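Local coordinates for protein lysine/ornithine decarboxylase (Vibrio vulnificus, PDB 2PLJ) that catalyses the decarboxylation of lysine and ornithine with the help of pyridoxal phosphate, releasing cadaverine and putrescine, as a dimer with a beta/alpha-barrel fold, at residues T231-M236 against L278-E283; V149-N154 against K185-S190; H23-F28 against E51-P56. All blocks are in the same frame, centred on the assembly; numbering follows the deposited sequence.

Contact 1 (T231-M236 against L278-E283)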
ATOM      1  N   THR A 231      30.787 -17.056  -8.542  1.00 16.28           N
ATOM      2  CA  THR A 231      31.461 -16.151  -7.609  1.00 16.65           C
ATOM      3  C   THR A 231      31.490 -16.694  -6.181  1.00 16.60           C
ATOM      4  O   THR A 231      32.549 -16.708  -5.537  1.00 16.54           O
ATOM      5  CB  THR A 231      30.894 -14.742  -7.685  1.00 16.72           C
ATOM      6  OG1 THR A 231      31.230 -14.210  -8.975  1.00 16.46           O
ATOM      7  CG2 THR A 231      31.537 -13.840  -6.623  1.00 17.83           C
ATOM      8  N   CYS A 232      30.344 -17.200  -5.728  1.00 16.34           N
ATOM      9  CA  CYS A 232      30.264 -17.841  -4.424  1.00 16.46           C
ATOM     10  C   CYS A 232      31.224 -19.025  -4.315  1.00 16.83           C
ATOM     11  O   CYS A 232      31.883 -19.189  -3.280  1.00 15.89           O
ATOM     12  CB  CYS A 232      28.825 -18.254  -4.112  1.00 16.87           C
ATOM     13  SG  CYS A 232      27.837 -16.776  -3.827  1.00 17.86           S
ATOM     14  N   ARG A 233      31.294 -19.839  -5.369  1.00 16.02           N
ATOM     15  CA  ARG A 233      32.210 -20.982  -5.392  1.00 16.56           C
ATOM     16  C   ARG A 233      33.661 -20.531  -5.206  1.00 16.30           C
ATOM     17  O   ARG A 233      34.410 -21.139  -4.442  1.00 16.61           O
ATOM     18  CB  ARG A 233      32.065 -21.786  -6.682  1.00 16.64           C
ATOM     19  CG  ARG A 233      33.004 -23.002  -6.737  1.00 17.50           C
ATOM     20  CD  ARG A 233      32.667 -23.918  -7.901  1.00 19.20           C
ATOM     21  NE  ARG A 233      32.532 -23.175  -9.150  1.00 19.61           N
ATOM     22  CZ  ARG A 233      33.561 -22.810  -9.920  1.00 18.72           C
ATOM     23  NH1 ARG A 233      34.813 -23.116  -9.577  1.00 21.25           N
ATOM     24  NH2 ARG A 233      33.340 -22.143 -11.042  1.00 20.46           N
ATOM     25  N   HIS A 234      34.038 -19.465  -5.904  1.00 16.30           N
ATOM     26  CA  HIS A 234      35.387 -18.917  -5.774  1.00 17.58           C
ATOM     27  C   HIS A 234      35.620 -18.361  -4.368  1.00 17.50           C
ATOM     28  O   HIS A 234      36.710 -18.524  -3.819  1.00 17.89           O
ATOM     29  CB  HIS A 234      35.674 -17.894  -6.873  1.00 18.64           C
ATOM     30  CG  HIS A 234      35.674 -18.484  -8.252  1.00 19.84           C
ATOM     31  ND1 HIS A 234      36.364 -19.638  -8.574  1.00 26.46           N
ATOM     32  CD2 HIS A 234      35.078 -18.074  -9.394  1.00 22.56           C
ATOM     33  CE1 HIS A 234      36.169 -19.921  -9.851  1.00 25.79           C
ATOM     34  NE2 HIS A 234      35.382 -18.992 -10.366  1.00 23.31           N
ATOM     35  N   VAL A 235      34.593 -17.750  -3.770  1.00 17.67           N
ATOM     36  CA  VAL A 235      34.724 -17.250  -2.404  1.00 17.45           C
ATOM     37  C   VAL A 235      34.941 -18.421  -1.438  1.00 17.53           C
ATOM     38  O   VAL A 235      35.785 -18.335  -0.547  1.00 17.02           O
ATOM     39  CB  VAL A 235      33.532 -16.365  -1.974  1.00 18.29           C
ATOM     40  CG1 VAL A 235      33.571 -16.093  -0.480  1.00 17.14           C
ATOM     41  CG2 VAL A 235      33.516 -15.052  -2.789  1.00 17.02           C
ATOM     42  N   MET A 236      34.190 -19.512  -1.623  1.00 17.37           N
ATOM     43  CA  MET A 236      34.353 -20.688  -0.774  1.00 19.09           C
ATOM     44  C   MET A 236      35.756 -21.256  -0.859  1.00 18.54           C
ATOM     45  O   MET A 236      36.325 -21.664   0.154  1.00 18.91           O
ATOM     46  CB  MET A 236      33.340 -21.758  -1.140  1.00 18.69           C
ATOM     47  CG  MET A 236      31.961 -21.351  -0.735  1.00 19.50           C
ATOM     48  SD  MET A 236      30.687 -22.439  -1.402  1.00 23.92           S
ATOM     49  CE  MET A 236      29.399 -22.241  -0.180  1.00 21.85           C
ATOM     50  N   LEU A 278      25.834 -25.344 -10.237  1.00 14.89           N
ATOM     51  CA  LEU A 278      25.839 -25.944  -8.911  1.00 15.30           C
ATOM     52  C   LEU A 278      26.684 -27.194  -8.845  1.00 15.28           C
ATOM     53  O   LEU A 278      27.314 -27.481  -7.812  1.00 15.73           O
ATOM     54  CB  LEU A 278      24.394 -26.279  -8.492  1.00 14.16           C
ATOM     55  CG  LEU A 278      23.503 -25.069  -8.177  1.00 16.27           C
ATOM     56  CD1 LEU A 278      22.078 -25.532  -7.870  1.00 17.42           C
ATOM     57  CD2 LEU A 278      24.061 -24.277  -6.986  1.00 19.06           C
ATOM     58  N   SER A 279      26.687 -27.932  -9.947  1.00 15.58           N
ATOM     59  CA  SER A 279      27.453 -29.176 -10.073  1.00 16.05           C
ATOM     60  C   SER A 279      28.966 -28.967  -9.890  1.00 15.75           C
ATOM     61  O   SER A 279      29.719 -29.922  -9.620  1.00 16.43           O
ATOM     62  CB  SER A 279      27.138 -29.854 -11.408  1.00 16.37           C
ATOM     63  OG  SER A 279      27.975 -29.372 -12.444  1.00 17.06           O
ATOM     64  N   LEU A 280      29.426 -27.727 -10.052  1.00 15.85           N
ATOM     65  CA  LEU A 280      30.858 -27.437  -9.903  1.00 16.54           C
ATOM     66  C   LEU A 280      31.267 -27.264  -8.444  1.00 16.23           C
ATOM     67  O   LEU A 280      32.466 -27.252  -8.139  1.00 15.73           O
ATOM     68  CB  LEU A 280      31.269 -26.219 -10.728  1.00 17.06           C
ATOM     69  CG  LEU A 280      31.102 -26.382 -12.245  1.00 19.95           C
ATOM     70  CD1 LEU A 280      31.415 -25.077 -12.984  1.00 22.27           C
ATOM     71  CD2 LEU A 280      31.966 -27.526 -12.781  1.00 19.88           C
ATOM     72  N   LEU A 281      30.271 -27.132  -7.554  1.00 16.06           N
ATOM     73  CA  LEU A 281      30.530 -26.996  -6.115  1.00 16.91           C
ATOM     74  C   LEU A 281      31.119 -28.287  -5.536  1.00 18.18           C
ATOM     75  O   LEU A 281      30.855 -29.371  -6.061  1.00 18.62           O
ATOM     76  CB  LEU A 281      29.251 -26.622  -5.345  1.00 15.32           C
ATOM     77  CG  LEU A 281      28.597 -25.258  -5.622  1.00 14.89           C
ATOM     78  CD1 LEU A 281      27.141 -25.285  -5.160  1.00 16.93           C
ATOM     79  CD2 LEU A 281      29.351 -24.113  -4.962  1.00 18.80           C
ATOM     80  N   PRO A 282      31.911 -28.173  -4.450  1.00 19.68           N
ATOM     81  CA  PRO A 282      32.350 -29.365  -3.716  1.00 20.58           C
ATOM     82  C   PRO A 282      31.137 -30.186  -3.275  1.00 21.16           C
ATOM     83  O   PRO A 282      30.042 -29.632  -3.020  1.00 20.95           O
ATOM     84  CB  PRO A 282      33.045 -28.793  -2.477  1.00 20.17           C
ATOM     85  CG  PRO A 282      33.435 -27.445  -2.841  1.00 20.67           C
ATOM     86  CD  PRO A 282      32.417 -26.937  -3.834  1.00 20.21           C
ATOM     87  N   GLU A 283      31.339 -31.500  -3.184  1.00 22.74           N
ATOM     88  CA  GLU A 283      30.260 -32.421  -2.819  1.00 23.21           C
ATOM     89  C   GLU A 283      29.803 -32.167  -1.384  1.00 22.67           C
ATOM     90  O   GLU A 283      28.688 -32.513  -1.037  1.00 24.13           O
ATOM     91  CB  GLU A 283      30.713 -33.884  -2.964  1.00 23.73           C
ATOM     92  CG  GLU A 283      31.417 -34.211  -4.280  1.00 26.93           C
ATOM     93  CD  GLU A 283      32.940 -34.055  -4.214  1.00 30.43           C
ATOM     94  OE1 GLU A 283      33.448 -32.931  -3.949  1.00 30.89           O
ATOM     95  OE2 GLU A 283      33.644 -35.071  -4.451  1.00 33.24           O
TER

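Contact 2 (V149-N154 against K185-S190)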
ATOM      1  N   VAL A 149      21.101 -14.077   8.446  1.00 13.56           N
ATOM      2  CA  VAL A 149      21.928 -13.540   7.368  1.00 14.20           C
ATOM      3  C   VAL A 149      22.631 -12.282   7.858  1.00 14.27           C
ATOM      4  O   VAL A 149      22.023 -11.460   8.585  1.00 14.35           O
ATOM      5  CB  VAL A 149      21.031 -13.173   6.130  1.00 14.14           C
ATOM      6  CG1 VAL A 149      21.777 -12.204   5.154  1.00 15.33           C
ATOM      7  CG2 VAL A 149      20.495 -14.436   5.419  1.00 16.20           C
ATOM      8  N   VAL A 150      23.884 -12.107   7.445  1.00 13.85           N
ATOM      9  CA  VAL A 150      24.579 -10.832   7.611  1.00 14.44           C
ATOM     10  C   VAL A 150      25.198 -10.416   6.295  1.00 13.55           C
ATOM     11  O   VAL A 150      25.567 -11.270   5.489  1.00 14.43           O
ATOM     12  CB  VAL A 150      25.642 -10.873   8.734  1.00 15.22           C
ATOM     13  CG1 VAL A 150      24.971 -11.202  10.074  1.00 17.09           C
ATOM     14  CG2 VAL A 150      26.774 -11.866   8.406  1.00 14.69           C
ATOM     15  N   ASP A 151      25.307  -9.111   6.081  1.00 13.06           N
ATOM     16  CA  ASP A 151      26.051  -8.600   4.922  1.00 13.72           C
ATOM     17  C   ASP A 151      27.013  -7.463   5.278  1.00 13.66           C
ATOM     18  O   ASP A 151      27.552  -6.773   4.389  1.00 14.53           O
ATOM     19  CB  ASP A 151      25.077  -8.219   3.799  1.00 14.40           C
ATOM     20  CG  ASP A 151      24.330  -6.895   4.059  1.00 14.37           C
ATOM     21  OD1 ASP A 151      24.582  -6.209   5.090  1.00 15.80           O
ATOM     22  OD2 ASP A 151      23.490  -6.553   3.195  1.00 18.44           O
ATOM     23  N   ASN A 152      27.244  -7.270   6.573  1.00 13.69           N
ATOM     24  CA  ASN A 152      28.163  -6.242   7.007  1.00 14.44           C
ATOM     25  C   ASN A 152      28.643  -6.473   8.448  1.00 14.36           C
ATOM     26  O   ASN A 152      28.045  -7.262   9.200  1.00 14.62           O
ATOM     27  CB  ASN A 152      27.559  -4.837   6.773  1.00 13.90           C
ATOM     28  CG  ASN A 152      26.488  -4.483   7.788  1.00 16.16           C
ATOM     29  OD1 ASN A 152      26.805  -4.237   8.952  1.00 15.42           O
ATOM     30  ND2 ASN A 152      25.225  -4.419   7.349  1.00 14.34           N
ATOM     31  N   LEU A 153      29.730  -5.793   8.809  1.00 14.37           N
ATOM     32  CA  LEU A 153      30.365  -5.995  10.100  1.00 15.01           C
ATOM     33  C   LEU A 153      29.532  -5.474  11.273  1.00 15.14           C
ATOM     34  O   LEU A 153      29.606  -6.030  12.383  1.00 16.13           O
ATOM     35  CB  LEU A 153      31.778  -5.395  10.103  1.00 14.76           C
ATOM     36  CG  LEU A 153      32.806  -6.196   9.278  1.00 14.36           C
ATOM     37  CD1 LEU A 153      34.157  -5.441   9.142  1.00 16.18           C
ATOM     38  CD2 LEU A 153      33.053  -7.602   9.862  1.00 15.77           C
ATOM     39  N   ASN A 154      28.755  -4.420  11.029  1.00 14.33           N
ATOM     40  CA  ASN A 154      27.860  -3.841  12.038  1.00 14.47           C
ATOM     41  C   ASN A 154      26.820  -4.896  12.440  1.00 14.38           C
ATOM     42  O   ASN A 154      26.552  -5.114  13.615  1.00 14.69           O
ATOM     43  CB  ASN A 154      27.210  -2.582  11.460  1.00 14.29           C
ATOM     44  CG  ASN A 154      26.184  -1.939  12.392  1.00 15.41           C
ATOM     45  OD1 ASN A 154      25.033  -2.394  12.499  1.00 16.55           O
ATOM     46  ND2 ASN A 154      26.569  -0.813  13.001  1.00 17.25           N
ATOM     47  N   LYS A 185      20.569  -2.084  -5.723  1.00 27.70           N
ATOM     48  CA  LYS A 185      20.629  -3.171  -4.737  1.00 26.29           C
ATOM     49  C   LYS A 185      20.809  -2.565  -3.324  1.00 24.98           C
ATOM     50  O   LYS A 185      21.540  -1.596  -3.117  1.00 25.84           O
ATOM     51  CB  LYS A 185      21.730  -4.205  -5.052  1.00 26.81           C
ATOM     52  CG  LYS A 185      21.529  -5.054  -6.325  1.00 28.47           C
ATOM     53  CD  LYS A 185      20.189  -5.781  -6.300  1.00 31.70           C
ATOM     54  CE  LYS A 185      19.849  -6.513  -7.604  1.00 30.93           C
ATOM     55  NZ  LYS A 185      18.370  -6.852  -7.580  1.00 33.06           N
ATOM     56  N   LYS A 186      20.125  -3.164  -2.371  1.00 23.39           N
ATOM     57  CA  LYS A 186      19.995  -2.636  -1.032  1.00 20.88           C
ATOM     58  C   LYS A 186      20.797  -3.510  -0.043  1.00 18.78           C
ATOM     59  O   LYS A 186      21.237  -3.036   1.021  1.00 16.69           O
ATOM     60  CB  LYS A 186      18.494  -2.602  -0.739  1.00 21.39           C
ATOM     61  CG  LYS A 186      18.044  -2.474   0.665  1.00 22.08           C
ATOM     62  CD  LYS A 186      16.540  -2.181   0.618  1.00 22.30           C
ATOM     63  CE  LYS A 186      15.952  -2.126   1.981  1.00 25.39           C
ATOM     64  NZ  LYS A 186      14.551  -1.686   1.862  1.00 18.85           N
ATOM     65  N   PHE A 187      21.033  -4.759  -0.442  1.00 17.44           N
ATOM     66  CA  PHE A 187      21.670  -5.741   0.452  1.00 16.19           C
ATOM     67  C   PHE A 187      22.777  -6.508  -0.250  1.00 16.02           C
ATOM     68  O   PHE A 187      22.844  -6.553  -1.491  1.00 17.10           O
ATOM     69  CB  PHE A 187      20.680  -6.788   0.945  1.00 16.68           C
ATOM     70  CG  PHE A 187      19.491  -6.231   1.678  1.00 16.21           C
ATOM     71  CD1 PHE A 187      19.634  -5.586   2.912  1.00 16.39           C
ATOM     72  CD2 PHE A 187      18.216  -6.444   1.158  1.00 17.70           C
ATOM     73  CE1 PHE A 187      18.495  -5.096   3.592  1.00 17.52           C
ATOM     74  CE2 PHE A 187      17.065  -5.949   1.830  1.00 19.41           C
ATOM     75  CZ  PHE A 187      17.206  -5.292   3.039  1.00 16.86           C
ATOM     76  N   GLY A 188      23.637  -7.118   0.558  1.00 15.26           N
ATOM     77  CA  GLY A 188      24.678  -7.994   0.039  1.00 15.21           C
ATOM     78  C   GLY A 188      26.020  -7.288  -0.054  1.00 15.95           C
ATOM     79  O   GLY A 188      26.092  -6.125  -0.474  1.00 15.73           O
ATOM     80  N   CYS A 189      27.076  -7.984   0.368  1.00 15.26           N
ATOM     81  CA  CYS A 189      28.425  -7.382   0.347  1.00 15.94           C
ATOM     82  C   CYS A 189      29.218  -7.862  -0.862  1.00 15.81           C
ATOM     83  O   CYS A 189      28.794  -8.776  -1.577  1.00 15.92           O
ATOM     84  CB  CYS A 189      29.186  -7.710   1.633  1.00 16.48           C
ATOM     85  SG  CYS A 189      29.463  -9.452   1.848  1.00 17.24           S
ATOM     86  N   SER A 190      30.387  -7.259  -1.075  1.00 14.83           N
ATOM     87  CA  SER A 190      31.278  -7.704  -2.137  1.00 15.16           C
ATOM     88  C   SER A 190      31.963  -9.003  -1.711  1.00 15.36           C
ATOM     89  O   SER A 190      32.076  -9.283  -0.514  1.00 14.81           O
ATOM     90  CB  SER A 190      32.359  -6.637  -2.424  1.00 14.46           C
ATOM     91  OG  SER A 190      33.230  -6.486  -1.321  1.00 15.62           O
TER
HETATM   92  O   HOH W   1      24.017  -3.835   2.971  1.00 21.33           O

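Contact 3 (H23-F28 against E51-P56)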
ATOM      1  N   HIS A  23      -9.296 -11.461   7.097  1.00 26.47           N
ATOM      2  CA  HIS A  23      -9.635 -11.309   5.651  1.00 25.69           C
ATOM      3  C   HIS A  23      -9.608 -12.660   4.886  1.00 25.14           C
ATOM      4  O   HIS A  23      -9.344 -12.698   3.691  1.00 24.60           O
ATOM      5  CB  HIS A  23      -8.666 -10.327   4.974  1.00 26.78           C
ATOM      6  CG  HIS A  23      -8.608  -8.978   5.624  1.00 27.00           C
ATOM      7  ND1 HIS A  23      -7.525  -8.551   6.363  1.00 28.80           N
ATOM      8  CD2 HIS A  23      -9.497  -7.958   5.641  1.00 27.58           C
ATOM      9  CE1 HIS A  23      -7.756  -7.331   6.817  1.00 27.87           C
ATOM     10  NE2 HIS A  23      -8.945  -6.947   6.389  1.00 27.97           N
ATOM     11  N   SER A  24      -9.864 -13.765   5.576  1.00 24.62           N
ATOM     12  CA  SER A  24      -9.769 -15.070   4.918  1.00 23.73           C
ATOM     13  C   SER A  24     -10.631 -16.145   5.563  1.00 22.99           C
ATOM     14  O   SER A  24     -10.836 -16.146   6.780  1.00 22.71           O
ATOM     15  CB  SER A  24      -8.309 -15.568   4.866  1.00 24.46           C
ATOM     16  OG  SER A  24      -8.164 -16.697   3.985  1.00 26.13           O
ATOM     17  N   GLN A  25     -11.125 -17.056   4.740  1.00 22.17           N
ATOM     18  CA  GLN A  25     -11.723 -18.309   5.267  1.00 21.87           C
ATOM     19  C   GLN A  25     -11.493 -19.469   4.324  1.00 22.34           C
ATOM     20  O   GLN A  25     -11.136 -19.268   3.164  1.00 23.05           O
ATOM     21  CB  GLN A  25     -13.216 -18.156   5.543  1.00 21.26           C
ATOM     22  CG  GLN A  25     -14.079 -17.864   4.308  1.00 21.26           C
ATOM     23  CD  GLN A  25     -15.566 -17.730   4.708  1.00 21.96           C
ATOM     24  OE1 GLN A  25     -16.205 -18.712   5.065  1.00 23.74           O
ATOM     25  NE2 GLN A  25     -16.087 -16.511   4.679  1.00 23.32           N
ATOM     26  N   SER A  26     -11.705 -20.678   4.837  1.00 22.43           N
ATOM     27  CA  SER A  26     -11.476 -21.898   4.066  1.00 23.29           C
ATOM     28  C   SER A  26     -12.750 -22.640   3.706  1.00 24.39           C
ATOM     29  O   SER A  26     -13.694 -22.676   4.517  1.00 24.78           O
ATOM     30  CB  SER A  26     -10.564 -22.830   4.856  1.00 22.72           C
ATOM     31  OG  SER A  26      -9.245 -22.303   4.971  1.00 20.61           O
ATOM     32  N   ILE A  27     -12.781 -23.220   2.504  1.00 23.65           N
ATOM     33  CA  ILE A  27     -13.825 -24.185   2.133  1.00 24.66           C
ATOM     34  C   ILE A  27     -13.217 -25.557   2.308  1.00 25.52           C
ATOM     35  O   ILE A  27     -12.349 -25.964   1.523  1.00 25.58           O
ATOM     36  CB  ILE A  27     -14.364 -24.026   0.684  1.00 24.73           C
ATOM     37  CG1 ILE A  27     -15.013 -22.648   0.503  1.00 26.04           C
ATOM     38  CG2 ILE A  27     -15.357 -25.177   0.346  1.00 24.70           C
ATOM     39  CD1 ILE A  27     -15.474 -22.330  -0.945  1.00 26.93           C
ATOM     40  N   PHE A  28     -13.654 -26.254   3.359  1.00 24.19           N
ATOM     41  CA  PHE A  28     -13.178 -27.601   3.639  1.00 25.61           C
ATOM     42  C   PHE A  28     -14.197 -28.627   3.141  1.00 27.32           C
ATOM     43  O   PHE A  28     -13.908 -29.822   3.052  1.00 27.55           O
ATOM     44  CB  PHE A  28     -12.975 -27.775   5.139  1.00 24.91           C
ATOM     45  CG  PHE A  28     -11.816 -27.006   5.695  1.00 23.79           C
ATOM     46  CD1 PHE A  28     -10.495 -27.356   5.351  1.00 22.77           C
ATOM     47  CD2 PHE A  28     -12.023 -25.958   6.596  1.00 22.66           C
ATOM     48  CE1 PHE A  28      -9.401 -26.648   5.899  1.00 22.99           C
ATOM     49  CE2 PHE A  28     -10.948 -25.256   7.159  1.00 23.78           C
ATOM     50  CZ  PHE A  28      -9.630 -25.580   6.792  1.00 24.83           C
ATOM     51  N   GLU A  51     -21.712 -15.208  -4.940  1.00 25.55           N
ATOM     52  CA  GLU A  51     -23.057 -15.404  -4.371  1.00 26.69           C
ATOM     53  C   GLU A  51     -22.969 -15.734  -2.879  1.00 26.46           C
ATOM     54  O   GLU A  51     -23.725 -15.202  -2.079  1.00 26.74           O
ATOM     55  CB  GLU A  51     -23.783 -16.531  -5.094  1.00 26.91           C
ATOM     56  CG  GLU A  51     -25.125 -16.911  -4.460  1.00 29.96           C
ATOM     57  CD  GLU A  51     -26.090 -17.479  -5.457  1.00 34.12           C
ATOM     58  OE1 GLU A  51     -26.013 -17.071  -6.639  1.00 36.42           O
ATOM     59  OE2 GLU A  51     -26.945 -18.313  -5.057  1.00 36.75           O
ATOM     60  N   GLN A  52     -22.012 -16.583  -2.522  1.00 26.90           N
ATOM     61  CA  GLN A  52     -21.850 -17.024  -1.143  1.00 27.26           C
ATOM     62  C   GLN A  52     -21.179 -15.973  -0.251  1.00 26.96           C
ATOM     63  O   GLN A  52     -21.675 -15.690   0.849  1.00 27.21           O
ATOM     64  CB  GLN A  52     -21.103 -18.366  -1.103  1.00 27.75           C
ATOM     65  CG  GLN A  52     -20.716 -18.872   0.287  1.00 31.13           C
ATOM     66  CD  GLN A  52     -21.881 -19.453   1.078  1.00 34.81           C
ATOM     67  OE1 GLN A  52     -22.962 -19.707   0.543  1.00 35.96           O
ATOM     68  NE2 GLN A  52     -21.649 -19.684   2.371  1.00 36.86           N
ATOM     69  N   PHE A  53     -20.079 -15.384  -0.739  1.00 25.72           N
ATOM     70  CA  PHE A  53     -19.195 -14.567   0.092  1.00 24.77           C
ATOM     71  C   PHE A  53     -19.206 -13.091  -0.248  1.00 24.11           C
ATOM     72  O   PHE A  53     -18.822 -12.274   0.591  1.00 24.96           O
ATOM     73  CB  PHE A  53     -17.738 -15.068  -0.013  1.00 24.93           C
ATOM     74  CG  PHE A  53     -17.558 -16.514   0.347  1.00 24.74           C
ATOM     75  CD1 PHE A  53     -17.261 -17.443  -0.637  1.00 26.74           C
ATOM     76  CD2 PHE A  53     -17.720 -16.955   1.657  1.00 25.66           C
ATOM     77  CE1 PHE A  53     -17.096 -18.782  -0.337  1.00 26.11           C
ATOM     78  CE2 PHE A  53     -17.550 -18.294   1.976  1.00 26.04           C
ATOM     79  CZ  PHE A  53     -17.245 -19.211   0.982  1.00 26.55           C
ATOM     80  N   GLY A  54     -19.639 -12.742  -1.460  1.00 22.29           N
ATOM     81  CA  GLY A  54     -19.664 -11.339  -1.881  1.00 22.30           C
ATOM     82  C   GLY A  54     -18.277 -10.897  -2.336  1.00 21.80           C
ATOM     83  O   GLY A  54     -17.264 -11.466  -1.928  1.00 24.00           O
ATOM     84  N   ALA A  55     -18.242  -9.863  -3.149  1.00 19.87           N
ATOM     85  CA  ALA A  55     -17.008  -9.371  -3.766  1.00 18.10           C
ATOM     86  C   ALA A  55     -16.457  -8.155  -3.018  1.00 17.49           C
ATOM     87  O   ALA A  55     -17.206  -7.465  -2.333  1.00 18.82           O
ATOM     88  CB  ALA A  55     -17.284  -9.028  -5.242  1.00 16.63           C
ATOM     89  N   PRO A  56     -15.159  -7.863  -3.161  1.00 16.90           N
ATOM     90  CA  PRO A  56     -14.178  -8.623  -3.950  1.00 15.45           C
ATOM     91  C   PRO A  56     -13.589  -9.823  -3.193  1.00 14.94           C
ATOM     92  O   PRO A  56     -13.615  -9.859  -1.954  1.00 14.15           O
ATOM     93  CB  PRO A  56     -13.076  -7.587  -4.239  1.00 16.29           C
ATOM     94  CG  PRO A  56     -13.112  -6.664  -3.055  1.00 16.72           C
ATOM     95  CD  PRO A  56     -14.550  -6.688  -2.507  1.00 16.97           C
TER

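Contact 1 (T231-M236 against L278-E283)
The bent side chain of Arg233 lies against Leu280 on the outside of the beta/alpha barrel, where helix 223-241 meets the turn between helix 267-278 and strand 286-289. That turn is a type I beta turn from Leu278 to Leu281. Arg233 starts with CG anti to its own nitrogen (chi1 -180°), and a bend at chi3 of 49° swings NE and the guanidinium over Leu280, whose CB covers one face of the group at 3.7 Å from Arg233 NE. The two side chains run at a slant to one another. The leucine offers the guanidinium only carbon, and the charge is met on its own helix, where NH1 forms a salt bridge with Glu237. One step inward the contact becomes apolar. The CD2 methyl of Leu281 touches two helix residues a turn apart, 4.0 Å from Arg233 CB and 4.2 Å from Met236 SD. Leu281 also rests on Leu250 of strand 249-251, while Met236 reaches Leu211 of strand 207-212, joining the turn and the helix to the barrel wall. Near the surface, Arg233 CD comes to 3.3 Å from the carbonyl oxygen Leu280 O.

Contact 2 (V149-N154 against K185-S190)
Asp151 OD2 takes the backbone N-H of Gly188 in a short, nearly straight hydrogen bond, 2.7 Å from OD2 to Gly188 N with an angle of 174° at the hydrogen. The donor arrives on the anti side of the carboxylate, 25° out of its plane. The same oxygen accepts a second bond from a water, 2.8 Å from OD2 to the water oxygen, and this water also makes a weak link to Lys186 O. The other carboxylate oxygen, OD1, receives Asn152 ND2 at 3.0 Å, approached nearly along the C-O axis. With CG between the backbone nitrogen and the carbonyl carbon (chi1 75°), the acid is directed across to Gly188.

Around this polar centre the chains fit closely. Asp151 OD2 lies at the edge of the Phe187 ring, close to its plane and 3.6 Å from Phe187 CB, while Lys186 CG stands over the centre of one ring face. Farther along, Cys189 CB packs 3.3 Å from the carbonyl oxygen Asp151 O.

The contact joins the C-terminal end of barrel strand 147-150 to the loop following strand 167-171, its parallel neighbour. The side chain of Phe187 is about 6 Å from the bound pyridoxal phosphate-putrescine adduct, and the second subunit bonds to the loop through its Tyr319 to Lys186 O and its Arg312 to Gly188 O. The bond from Gly188 thus ties the loop's backbone to the strand end next to the subunit interface. Both carboxylate oxygens of this buried acid are engaged by neutral donors, which would be expected to stabilise a negative charge on Asp151.

Contact 3 (H23-F28 against E51-P56)
Gln25 and Phe53 make the polar-to-aromatic part of this contact, with the glutamine amide set against the CD2-CE2 side of the ring. Gln25 OE1 and CE2 of Phe53 are 3.4 Å apart, and NE2 of Gln25 is 3.5 Å from Phe53 CD2. The amide and ring planes are 64° apart, so the two groups are far from a flat stack. An extended chain beyond CG carries the amide to the ring, after a first torsion of 63° that places CG between the backbone nitrogen and the carbonyl carbon. The stronger polar partner of the amide lies elsewhere: NE2 is hydrogen-bonded to Gln403 of strand 403-407.

The apolar part comes from Ile27. Its CD1 methyl meets the ring edge near the ring plane, 3.9 Å from Phe53 CE1, and its CG1 is close to CZ. On one face the ring carries Gln52 CG from its own helix, 3.4 Å above the centre.

In the fold, the C-terminal end of helix 40-53 meets Ile27 and the short strand 24-26, which joins the beta-barrel domain's sheet by pairing in parallel with strand 403-407; Ile27 also touches Ile405 and Leu407 there. With no hydrogen bond between the two segments, helix end and strand are associated through dispersion and amide-ring contacts, while the bond to Gln403 should limit how freely the amide beside Phe53 can turn.

Overall arrangement
Contact 2 is the buried one of the three and contact 1 partly buried, whereas contact 3 lies at the surface. Contacts 1 and 2 both belong to the pyridoxal-binding barrel, their centres 20 Å apart on the same side of the chain's centre; contact 3 sits on the opposite side, in the beta domain, its centre 48 Å from that of contact 1. The chemistry follows the location. Beside the cofactor and the second subunit, contact 2 relies on a carboxylate, a backbone N-H and water. Contacts 1 and 3 have no hydrogen bond between their segments: contact 1 rests on leucines against an arginine and a methionine, contact 3 on an amide and an isoleucine against a phenylalanine ring.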